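Local coordinates for protein putative adenosine kinase (Schistosoma mansoni, PDB 3VAS) that probably phosphorylates adenosine to AMP as a ribokinase-family adenosine kinase, and binds adenosine in its substrate pocket, at residues 173-187 / 202-216. Sequence-based numbering, arbitrary orientation.
With ADN (adenosine), chain C.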
ATOM      1  N   TRP A 173     -12.259  -3.480 -17.317  1.00 36.77           N
ATOM      2  CA  TRP A 173     -12.761  -4.616 -16.556  1.00 36.36           C
ATOM      3  C   TRP A 173     -12.113  -5.922 -17.007  1.00 37.26           C
ATOM      4  O   TRP A 173     -12.014  -6.872 -16.230  1.00 36.19           O
ATOM      5  CB  TRP A 173     -14.286  -4.725 -16.642  1.00 32.74           C
ATOM      6  CG  TRP A 173     -14.818  -5.804 -15.757  1.00 34.54           C
ATOM      7  CD1 TRP A 173     -15.339  -7.006 -16.146  1.00 36.26           C
ATOM      8  CD2 TRP A 173     -14.850  -5.800 -14.323  1.00 30.85           C
ATOM      9  NE1 TRP A 173     -15.703  -7.742 -15.044  1.00 35.40           N
ATOM     10  CE2 TRP A 173     -15.413  -7.024 -13.913  1.00 33.47           C
ATOM     11  CE3 TRP A 173     -14.464  -4.872 -13.348  1.00 36.10           C
ATOM     12  CZ2 TRP A 173     -15.598  -7.348 -12.570  1.00 33.22           C
ATOM     13  CZ3 TRP A 173     -14.646  -5.197 -12.012  1.00 34.31           C
ATOM     14  CH2 TRP A 173     -15.209  -6.424 -11.636  1.00 35.06           C
ATOM     15  N   SER A 174     -11.664  -5.964 -18.260  1.00 39.49           N
ATOM     16  CA  SER A 174     -10.993  -7.152 -18.782  1.00 41.97           C
ATOM     17  C   SER A 174      -9.648  -7.410 -18.091  1.00 37.59           C
ATOM     18  O   SER A 174      -9.184  -8.545 -18.038  1.00 39.87           O
ATOM     19  CB  SER A 174     -10.818  -7.069 -20.303  1.00 44.02           C
ATOM     20  OG  SER A 174      -9.820  -6.130 -20.653  1.00 45.13           O
ATOM     21  N   LEU A 175      -9.025  -6.358 -17.565  1.00 35.00           N
ATOM     22  CA  LEU A 175      -7.811  -6.521 -16.762  1.00 34.48           C
ATOM     23  C   LEU A 175      -8.132  -7.184 -15.423  1.00 33.33           C
ATOM     24  O   LEU A 175      -7.317  -7.929 -14.875  1.00 31.82           O
ATOM     25  CB  LEU A 175      -7.122  -5.174 -16.524  1.00 31.60           C
ATOM     26  CG  LEU A 175      -6.603  -4.423 -17.754  1.00 32.99           C
ATOM     27  CD1 LEU A 175      -6.001  -3.091 -17.340  1.00 31.59           C
ATOM     28  CD2 LEU A 175      -5.591  -5.264 -18.514  1.00 29.94           C
ATOM     29  N   VAL A 176      -9.323  -6.907 -14.897  1.00 32.05           N
ATOM     30  CA  VAL A 176      -9.755  -7.512 -13.643  1.00 30.48           C
ATOM     31  C   VAL A 176     -10.088  -8.983 -13.855  1.00 32.35           C
ATOM     32  O   VAL A 176      -9.717  -9.836 -13.047  1.00 33.22           O
ATOM     33  CB  VAL A 176     -10.984  -6.788 -13.046  1.00 31.15           C
ATOM     34  CG1 VAL A 176     -11.470  -7.501 -11.782  1.00 26.89           C
ATOM     35  CG2 VAL A 176     -10.656  -5.331 -12.755  1.00 30.60           C
ATOM     36  N   GLU A 177     -10.781  -9.273 -14.953  1.00 33.43           N
ATOM     37  CA  GLU A 177     -11.202 -10.636 -15.260  1.00 35.80           C
ATOM     38  C   GLU A 177     -10.025 -11.589 -15.488  1.00 34.54           C
ATOM     39  O   GLU A 177     -10.080 -12.748 -15.086  1.00 35.57           O
ATOM     40  CB  GLU A 177     -12.170 -10.651 -16.453  1.00 42.29           C
ATOM     41  CG  GLU A 177     -13.615 -10.301 -16.079  1.00 49.17           C
ATOM     42  CD  GLU A 177     -14.523 -10.095 -17.287  1.00 58.07           C
ATOM     43  OE1 GLU A 177     -15.755 -10.246 -17.135  1.00 61.60           O
ATOM     44  OE2 GLU A 177     -14.013  -9.769 -18.382  1.00 60.13           O
ATOM     45  N   LYS A 178      -8.956 -11.096 -16.110  1.00 33.35           N
ATOM     46  CA  LYS A 178      -7.801 -11.937 -16.420  1.00 34.53           C
ATOM     47  C   LYS A 178      -6.838 -12.103 -15.238  1.00 30.90           C
ATOM     48  O   LYS A 178      -5.975 -12.986 -15.251  1.00 31.36           O
ATOM     49  CB  LYS A 178      -7.038 -11.394 -17.633  1.00 37.97           C
ATOM     50  CG  LYS A 178      -6.377 -10.049 -17.389  1.00 42.18           C
ATOM     51  CD  LYS A 178      -5.289  -9.766 -18.412  1.00 45.62           C
ATOM     52  CE  LYS A 178      -5.851  -9.652 -19.809  1.00 50.50           C
ATOM     53  NZ  LYS A 178      -4.766  -9.604 -20.826  1.00 55.57           N
ATOM     54  N   ALA A 179      -6.977 -11.256 -14.222  1.00 29.03           N
ATOM     55  CA  ALA A 179      -6.107 -11.338 -13.048  1.00 31.70           C
ATOM     56  C   ALA A 179      -6.487 -12.505 -12.147  1.00 33.50           C
ATOM     57  O   ALA A 179      -7.656 -12.870 -12.049  1.00 35.04           O
ATOM     58  CB  ALA A 179      -6.133 -10.037 -12.265  1.00 25.65           C
ATOM     59  N   GLN A 180      -5.490 -13.094 -11.496  1.00 34.71           N
ATOM     60  CA  GLN A 180      -5.733 -14.168 -10.537  1.00 30.96           C
ATOM     61  C   GLN A 180      -5.398 -13.673  -9.143  1.00 26.86           C
ATOM     62  O   GLN A 180      -5.757 -14.297  -8.141  1.00 26.96           O
ATOM     63  CB  GLN A 180      -4.896 -15.402 -10.879  1.00 30.42           C
ATOM     64  CG  GLN A 180      -5.233 -16.013 -12.231  1.00 33.12           C
ATOM     65  CD  GLN A 180      -6.684 -16.444 -12.322  1.00 38.94           C
ATOM     66  OE1 GLN A 180      -7.368 -16.165 -13.309  1.00 42.94           O
ATOM     67  NE2 GLN A 180      -7.164 -17.130 -11.289  1.00 39.88           N
ATOM     68  N   VAL A 181      -4.706 -12.536  -9.098  1.00 24.47           N
ATOM     69  CA  VAL A 181      -4.239 -11.943  -7.849  1.00 27.19           C
ATOM     70  C   VAL A 181      -4.536 -10.447  -7.821  1.00 25.42           C
ATOM     71  O   VAL A 181      -4.267  -9.738  -8.791  1.00 27.37           O
ATOM     72  CB  VAL A 181      -2.718 -12.144  -7.673  1.00 27.03           C
ATOM     73  CG1 VAL A 181      -2.223 -11.445  -6.410  1.00 21.56           C
ATOM     74  CG2 VAL A 181      -2.374 -13.632  -7.644  1.00 24.11           C
ATOM     75  N   TYR A 182      -5.093  -9.969  -6.712  1.00 24.68           N
ATOM     76  CA  TYR A 182      -5.346  -8.541  -6.543  1.00 23.77           C
ATOM     77  C   TYR A 182      -4.618  -7.979  -5.330  1.00 22.96           C
ATOM     78  O   TYR A 182      -4.491  -8.645  -4.299  1.00 23.28           O
ATOM     79  CB  TYR A 182      -6.844  -8.260  -6.422  1.00 22.79           C
ATOM     80  CG  TYR A 182      -7.666  -8.881  -7.525  1.00 22.14           C
ATOM     81  CD1 TYR A 182      -7.781  -8.263  -8.762  1.00 22.64           C
ATOM     82  CD2 TYR A 182      -8.319 -10.087  -7.332  1.00 22.50           C
ATOM     83  CE1 TYR A 182      -8.528  -8.830  -9.776  1.00 24.46           C
ATOM     84  CE2 TYR A 182      -9.065 -10.664  -8.341  1.00 25.11           C
ATOM     85  CZ  TYR A 182      -9.168 -10.031  -9.560  1.00 25.93           C
ATOM     86  OH  TYR A 182      -9.913 -10.603 -10.567  1.00 29.94           O
ATOM     87  N   TYR A 183      -4.121  -6.757  -5.469  1.00 20.37           N
ATOM     88  CA  TYR A 183      -3.605  -6.013  -4.334  1.00 21.01           C
ATOM     89  C   TYR A 183      -4.254  -4.636  -4.296  1.00 20.61           C
ATOM     90  O   TYR A 183      -4.079  -3.841  -5.220  1.00 19.59           O
ATOM     91  CB  TYR A 183      -2.082  -5.861  -4.400  1.00 17.27           C
ATOM     92  CG  TYR A 183      -1.521  -5.136  -3.193  1.00 19.17           C
ATOM     93  CD1 TYR A 183      -1.260  -5.817  -2.004  1.00 20.18           C
ATOM     94  CD2 TYR A 183      -1.277  -3.767  -3.228  1.00 19.39           C
ATOM     95  CE1 TYR A 183      -0.760  -5.157  -0.889  1.00 19.73           C
ATOM     96  CE2 TYR A 183      -0.782  -3.096  -2.119  1.00 18.63           C
ATOM     97  CZ  TYR A 183      -0.522  -3.795  -0.955  1.00 18.75           C
ATOM     98  OH  TYR A 183      -0.019  -3.128   0.141  1.00 19.95           O
ATOM     99  N   ILE A 184      -5.015  -4.363  -3.241  1.00 18.07           N
ATOM    100  CA  ILE A 184      -5.555  -3.027  -3.020  1.00 18.47           C
ATOM    101  C   ILE A 184      -5.312  -2.579  -1.578  1.00 18.84           C
ATOM    102  O   ILE A 184      -5.685  -3.271  -0.627  1.00 18.39           O
ATOM    103  CB  ILE A 184      -7.068  -2.946  -3.314  1.00 22.08           C
ATOM    104  CG1 ILE A 184      -7.409  -3.582  -4.664  1.00 20.96           C
ATOM    105  CG2 ILE A 184      -7.535  -1.493  -3.284  1.00 22.91           C
ATOM    106  CD1 ILE A 184      -8.898  -3.589  -4.963  1.00 20.43           C
ATOM    107  N   ALA A 185      -4.672  -1.425  -1.424  1.00 19.09           N
ATOM    108  CA  ALA A 185      -4.424  -0.854  -0.102  1.00 20.91           C
ATOM    109  C   ALA A 185      -5.699  -0.261   0.492  1.00 20.16           C
ATOM    110  O   ALA A 185      -6.611   0.141  -0.238  1.00 18.23           O
ATOM    111  CB  ALA A 185      -3.332   0.210  -0.173  1.00 20.60           C
ATOM    112  N   GLY A 186      -5.750  -0.208   1.821  1.00 19.70           N
ATOM    113  CA  GLY A 186      -6.881   0.369   2.522  1.00 19.66           C
ATOM    114  C   GLY A 186      -7.131   1.815   2.137  1.00 18.83           C
ATOM    115  O   GLY A 186      -8.259   2.294   2.224  1.00 18.25           O
ATOM    116  N   PHE A 187      -6.074   2.503   1.709  1.00 17.68           N
ATOM    117  CA  PHE A 187      -6.148   3.902   1.296  1.00 19.08           C
ATOM    118  C   PHE A 187      -7.230   4.178   0.253  1.00 19.42           C
ATOM    119  O   PHE A 187      -7.722   5.301   0.146  1.00 21.68           O
ATOM    120  CB  PHE A 187      -4.804   4.355   0.729  1.00 19.13           C
ATOM    121  CG  PHE A 187      -3.744   4.600   1.771  1.00 22.06           C
ATOM    122  CD1 PHE A 187      -2.474   4.067   1.621  1.00 19.32           C
ATOM    123  CD2 PHE A 187      -4.008   5.389   2.880  1.00 23.80           C
ATOM    124  CE1 PHE A 187      -1.492   4.296   2.569  1.00 19.09           C
ATOM    125  CE2 PHE A 187      -3.028   5.621   3.829  1.00 22.86           C
ATOM    126  CZ  PHE A 187      -1.771   5.075   3.671  1.00 22.20           C
ATOM    127  N   HIS A 202     -15.770  -9.967  -6.914  1.00 28.82           N
ATOM    128  CA  HIS A 202     -15.383 -10.743  -8.089  1.00 29.52           C
ATOM    129  C   HIS A 202     -14.323 -11.782  -7.725  1.00 28.71           C
ATOM    130  O   HIS A 202     -14.400 -12.933  -8.154  1.00 31.28           O
ATOM    131  CB  HIS A 202     -14.867  -9.829  -9.202  1.00 28.84           C
ATOM    132  CG  HIS A 202     -14.208 -10.564 -10.328  1.00 29.93           C
ATOM    133  ND1 HIS A 202     -14.907 -11.055 -11.410  1.00 32.98           N
ATOM    134  CD2 HIS A 202     -12.912 -10.900 -10.534  1.00 30.27           C
ATOM    135  CE1 HIS A 202     -14.070 -11.659 -12.235  1.00 34.84           C
ATOM    136  NE2 HIS A 202     -12.853 -11.579 -11.728  1.00 34.18           N
ATOM    137  N   SER A 203     -13.341 -11.370  -6.930  1.00 26.35           N
ATOM    138  CA  SER A 203     -12.278 -12.270  -6.489  1.00 32.34           C
ATOM    139  C   SER A 203     -12.824 -13.463  -5.705  1.00 32.42           C
ATOM    140  O   SER A 203     -12.533 -14.612  -6.033  1.00 36.78           O
ATOM    141  CB  SER A 203     -11.240 -11.516  -5.651  1.00 29.66           C
ATOM    142  OG  SER A 203     -10.236 -12.394  -5.156  1.00 28.34           O
ATOM    143  N   LEU A 204     -13.622 -13.188  -4.678  1.00 29.62           N
ATOM    144  CA  LEU A 204     -14.154 -14.247  -3.823  1.00 32.02           C
ATOM    145  C   LEU A 204     -15.043 -15.227  -4.589  1.00 38.01           C
ATOM    146  O   LEU A 204     -14.941 -16.443  -4.408  1.00 37.87           O
ATOM    147  CB  LEU A 204     -14.923 -13.662  -2.638  1.00 28.66           C
ATOM    148  CG  LEU A 204     -15.140 -14.656  -1.497  1.00 30.29           C
ATOM    149  CD1 LEU A 204     -13.804 -14.996  -0.855  1.00 30.03           C
ATOM    150  CD2 LEU A 204     -16.115 -14.118  -0.458  1.00 30.54           C
ATOM    151  N   GLU A 205     -15.909 -14.699  -5.449  1.00 40.23           N
ATOM    152  CA  GLU A 205     -16.815 -15.548  -6.214  1.00 43.59           C
ATOM    153  C   GLU A 205     -16.055 -16.425  -7.209  1.00 39.73           C
ATOM    154  O   GLU A 205     -16.518 -17.503  -7.569  1.00 42.03           O
ATOM    155  CB  GLU A 205     -17.902 -14.722  -6.917  1.00 51.47           C
ATOM    156  CG  GLU A 205     -17.438 -13.963  -8.150  1.00 61.15           C
ATOM    157  CD  GLU A 205     -18.558 -13.160  -8.802  1.00 70.12           C
ATOM    158  OE1 GLU A 205     -18.532 -12.993 -10.043  1.00 72.89           O
ATOM    159  OE2 GLU A 205     -19.459 -12.690  -8.073  1.00 72.62           O
ATOM    160  N   ASN A 206     -14.879 -15.972  -7.634  1.00 38.17           N
ATOM    161  CA  ASN A 206     -14.061 -16.740  -8.573  1.00 40.00           C
ATOM    162  C   ASN A 206     -12.873 -17.450  -7.925  1.00 39.39           C
ATOM    163  O   ASN A 206     -12.022 -18.001  -8.624  1.00 38.97           O
ATOM    164  CB  ASN A 206     -13.588 -15.856  -9.730  1.00 39.02           C
ATOM    165  CG  ASN A 206     -14.723 -15.450 -10.648  1.00 38.90           C
ATOM    166  OD1 ASN A 206     -15.020 -14.267 -10.805  1.00 38.31           O
ATOM    167  ND2 ASN A 206     -15.372 -16.436 -11.253  1.00 39.68           N
ATOM    168  N   GLU A 207     -12.835 -17.439  -6.593  1.00 40.15           N
ATOM    169  CA  GLU A 207     -11.780 -18.102  -5.824  1.00 41.84           C
ATOM    170  C   GLU A 207     -10.381 -17.632  -6.209  1.00 40.32           C
ATOM    171  O   GLU A 207      -9.462 -18.435  -6.363  1.00 44.40           O
ATOM    172  CB  GLU A 207     -11.886 -19.626  -5.931  1.00 47.19           C
ATOM    173  CG  GLU A 207     -12.919 -20.238  -4.993  1.00 54.56           C
ATOM    174  CD  GLU A 207     -12.614 -19.952  -3.529  1.00 58.43           C
ATOM    175  OE1 GLU A 207     -11.558 -20.410  -3.039  1.00 60.10           O
ATOM    176  OE2 GLU A 207     -13.424 -19.262  -2.870  1.00 57.51           O
ATOM    177  N   LYS A 208     -10.233 -16.324  -6.366  1.00 34.61           N
ATOM    178  CA  LYS A 208      -8.943 -15.729  -6.672  1.00 27.37           C
ATOM    179  C   LYS A 208      -8.264 -15.265  -5.391  1.00 25.81           C
ATOM    180  O   LYS A 208      -8.784 -15.471  -4.294  1.00 30.65           O
ATOM    181  CB  LYS A 208      -9.113 -14.564  -7.649  1.00 30.33           C
ATOM    182  CG  LYS A 208      -9.699 -14.974  -8.994  1.00 28.70           C
ATOM    183  CD  LYS A 208      -9.856 -13.781  -9.922  1.00 36.28           C
ATOM    184  CE  LYS A 208     -10.429 -14.194 -11.272  1.00 36.08           C
ATOM    185  NZ  LYS A 208     -10.379 -13.083 -12.260  1.00 33.75           N
ATOM    186  N   LEU A 209      -7.101 -14.638  -5.530  1.00 24.80           N
ATOM    187  CA  LEU A 209      -6.340 -14.194  -4.368  1.00 26.44           C
ATOM    188  C   LEU A 209      -6.427 -12.685  -4.180  1.00 25.15           C
ATOM    189  O   LEU A 209      -5.861 -11.922  -4.962  1.00 23.62           O
ATOM    190  CB  LEU A 209      -4.874 -14.615  -4.497  1.00 25.37           C
ATOM    191  CG  LEU A 209      -4.044 -14.411  -3.230  1.00 27.64           C
ATOM    192  CD1 LEU A 209      -4.357 -15.506  -2.202  1.00 29.75           C
ATOM    193  CD2 LEU A 209      -2.555 -14.363  -3.550  1.00 27.15           C
ATOM    194  N   PHE A 210      -7.123 -12.257  -3.133  1.00 25.94           N
ATOM    195  CA  PHE A 210      -7.271 -10.835  -2.857  1.00 23.30           C
ATOM    196  C   PHE A 210      -6.430 -10.427  -1.653  1.00 22.94           C
ATOM    197  O   PHE A 210      -6.631 -10.929  -0.550  1.00 26.87           O
ATOM    198  CB  PHE A 210      -8.742 -10.477  -2.619  1.00 25.60           C
ATOM    199  CG  PHE A 210      -9.001  -8.992  -2.559  1.00 24.41           C
ATOM    200  CD1 PHE A 210      -9.351  -8.293  -3.704  1.00 24.70           C
ATOM    201  CD2 PHE A 210      -8.885  -8.298  -1.364  1.00 20.83           C
ATOM    202  CE1 PHE A 210      -9.586  -6.930  -3.659  1.00 27.33           C
ATOM    203  CE2 PHE A 210      -9.120  -6.935  -1.309  1.00 23.49           C
ATOM    204  CZ  PHE A 210      -9.468  -6.248  -2.462  1.00 24.26           C
ATOM    205  N   CYS A 211      -5.502  -9.500  -1.869  1.00 20.17           N
ATOM    206  CA  CYS A 211      -4.595  -9.048  -0.818  1.00 21.76           C
ATOM    207  C   CYS A 211      -4.908  -7.616  -0.401  1.00 23.42           C
ATOM    208  O   CYS A 211      -5.062  -6.733  -1.244  1.00 20.97           O
ATOM    209  CB  CYS A 211      -3.141  -9.161  -1.284  1.00 23.76           C
ATOM    210  SG  CYS A 211      -2.715 -10.794  -1.961  1.00 27.45           S
ATOM    211  N   PHE A 212      -4.993  -7.393   0.908  1.00 24.58           N
ATOM    212  CA  PHE A 212      -5.475  -6.130   1.449  1.00 21.18           C
ATOM    213  C   PHE A 212      -4.505  -5.588   2.492  1.00 21.87           C
ATOM    214  O   PHE A 212      -3.989  -6.341   3.318  1.00 24.02           O
ATOM    215  CB  PHE A 212      -6.864  -6.342   2.060  1.00 21.59           C
ATOM    216  CG  PHE A 212      -7.482  -5.094   2.639  1.00 18.69           C
ATOM    217  CD1 PHE A 212      -7.813  -4.022   1.822  1.00 19.22           C
ATOM    218  CD2 PHE A 212      -7.754  -5.007   3.994  1.00 16.98           C
ATOM    219  CE1 PHE A 212      -8.387  -2.875   2.352  1.00 23.38           C
ATOM    220  CE2 PHE A 212      -8.327  -3.863   4.536  1.00 22.50           C
ATOM    221  CZ  PHE A 212      -8.645  -2.795   3.713  1.00 23.56           C
ATOM    222  N   ASN A 213      -4.249  -4.285   2.445  1.00 18.84           N
ATOM    223  CA  ASN A 213      -3.365  -3.647   3.417  1.00 19.64           C
ATOM    224  C   ASN A 213      -4.146  -2.688   4.324  1.00 22.46           C
ATOM    225  O   ASN A 213      -4.922  -1.865   3.837  1.00 22.40           O
ATOM    226  CB  ASN A 213      -2.234  -2.903   2.695  1.00 17.43           C
ATOM    227  CG  ASN A 213      -0.999  -2.707   3.574  1.00 19.65           C
ATOM    228  OD1 ASN A 213      -1.072  -2.122   4.657  1.00 19.35           O
ATOM    229  ND2 ASN A 213       0.143  -3.207   3.106  1.00 18.90           N
ATOM    230  N   LEU A 214      -3.949  -2.799   5.636  1.00 20.86           N
ATOM    231  CA  LEU A 214      -4.606  -1.890   6.582  1.00 20.44           C
ATOM    232  C   LEU A 214      -4.164  -0.434   6.357  1.00 20.77           C
ATOM    233  O   LEU A 214      -4.907   0.506   6.649  1.00 22.24           O
ATOM    234  CB  LEU A 214      -4.355  -2.318   8.037  1.00 19.44           C
ATOM    235  CG  LEU A 214      -4.857  -3.699   8.490  1.00 20.84           C
ATOM    236  CD1 LEU A 214      -4.511  -3.970   9.956  1.00 23.45           C
ATOM    237  CD2 LEU A 214      -6.359  -3.842   8.260  1.00 19.80           C
ATOM    238  N   SER A 215      -2.942  -0.269   5.855  1.00 18.01           N
ATOM    239  CA  SER A 215      -2.446   1.009   5.328  1.00 18.08           C
ATOM    240  C   SER A 215      -2.144   2.132   6.335  1.00 18.06           C
ATOM    241  O   SER A 215      -1.068   2.727   6.280  1.00 18.75           O
ATOM    242  CB  SER A 215      -3.343   1.525   4.198  1.00 19.27           C
ATOM    243  OG  SER A 215      -3.354   0.608   3.120  1.00 25.25           O
ATOM    244  N   ALA A 216      -3.084   2.424   7.233  1.00 18.80           N
ATOM    245  CA  ALA A 216      -2.929   3.520   8.193  1.00 20.55           C
ATOM    246  C   ALA A 216      -3.947   3.420   9.335  1.00 21.22           C
ATOM    247  O   ALA A 216      -5.076   2.974   9.125  1.00 21.04           O
ATOM    248  CB  ALA A 216      -3.068   4.866   7.486  1.00 22.15           C
TER
HETATM  249  O5' ADN C 401       3.892   3.914   2.150  1.00 27.17           O
HETATM  250  C5' ADN C 401       4.405   5.178   1.736  1.00 25.47           C
HETATM  251  C4' ADN C 401       3.646   5.716   0.547  1.00 23.30           C
HETATM  252  O4' ADN C 401       2.279   5.958   0.914  1.00 17.99           O
HETATM  253  C3' ADN C 401       4.154   7.037  -0.044  1.00 22.74           C
HETATM  254  O3' ADN C 401       4.794   6.786  -1.296  1.00 20.24           O
HETATM  255  C2' ADN C 401       2.871   7.865  -0.283  1.00 23.49           C
HETATM  256  O2' ADN C 401       2.758   8.413  -1.579  1.00 25.17           O
HETATM  257  C1' ADN C 401       1.751   6.859  -0.011  1.00 21.13           C
HETATM  258  N9  ADN C 401       0.523   7.448   0.524  1.00 17.71           N
HETATM  259  C8  ADN C 401       0.426   8.345   1.486  1.00 18.02           C
HETATM  260  N7  ADN C 401      -1.003   8.657   1.657  1.00 19.53           N
HETATM  261  C5  ADN C 401      -1.740   7.879   0.716  1.00 15.85           C
HETATM  262  C6  ADN C 401      -3.102   7.785   0.445  1.00 14.75           C
HETATM  263  N6  ADN C 401      -4.039   8.580   1.193  1.00 15.22           N
HETATM  264  N1  ADN C 401      -3.549   6.929  -0.554  1.00 15.86           N
HETATM  265  C2  ADN C 401      -2.659   6.169  -1.271  1.00 16.76           C
HETATM  266  N3  ADN C 401      -1.318   6.258  -1.002  1.00 17.32           N
HETATM  267  C4  ADN C 401      -0.870   7.140   0.014  1.00 16.30           C
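Strands 181-185 and 209-213 are parallel neighbours in the beta-alpha-beta unit whose crossover is helix 189-205. Tyr182 N bonds to Leu209 O and Cys211 N to Tyr182 O, while Leu209 N bonds to Gln180 O. Gly186 N continues the pairing past the strand end, reaching Asn213 O at 2.7 Å.

At the N-terminal end of the pair, Lys208 has CG beside the backbone N (chi1 -62°). Extended beyond CG, it carries NZ to the last turn of helix 170-178. Lys208 NZ donates to Ala179 O (2.7 Å), nearly in line with the C=O bond, and to Glu177 O from above the carbonyl plane. Lys208 NZ also lies 3.0 Å from Tyr182 OH, a further acceptor, and in the ring plane of His202, bonding to NE2. Four acceptors lie within 3.0 Å of NZ, so its three protons are probably shared among them. Tyr182 OH in turn donates to Val176 O (2.6 Å). Trp173 turns the edge of its six-membered ring to the face of His202, planes at 76°.

In this ribokinase-like fold, Tyr182, Ile184 and Phe210 lie on the sheet face packed by helix 189-205. Ile184 CD1 meets the Phe210 ring at CE1 (3.7 Å). On the other face, Asn213 ND2 donates to Tyr183 OH (3.0 Å), with ring and amide planes 80° apart.

Beyond the C-terminal ends of the strands lies the adenosine pocket. Adenosine C6 lies over one face of the Phe187 ring, toward its rim. Ser215 CB sits over the centre of the opposite face, 3.7 Å from the ring centroid. Ala216 CB touches Phe187 CE2. An Asx turn, Ser215 N to Asn213 OD1, shapes the loop that carries Ser215.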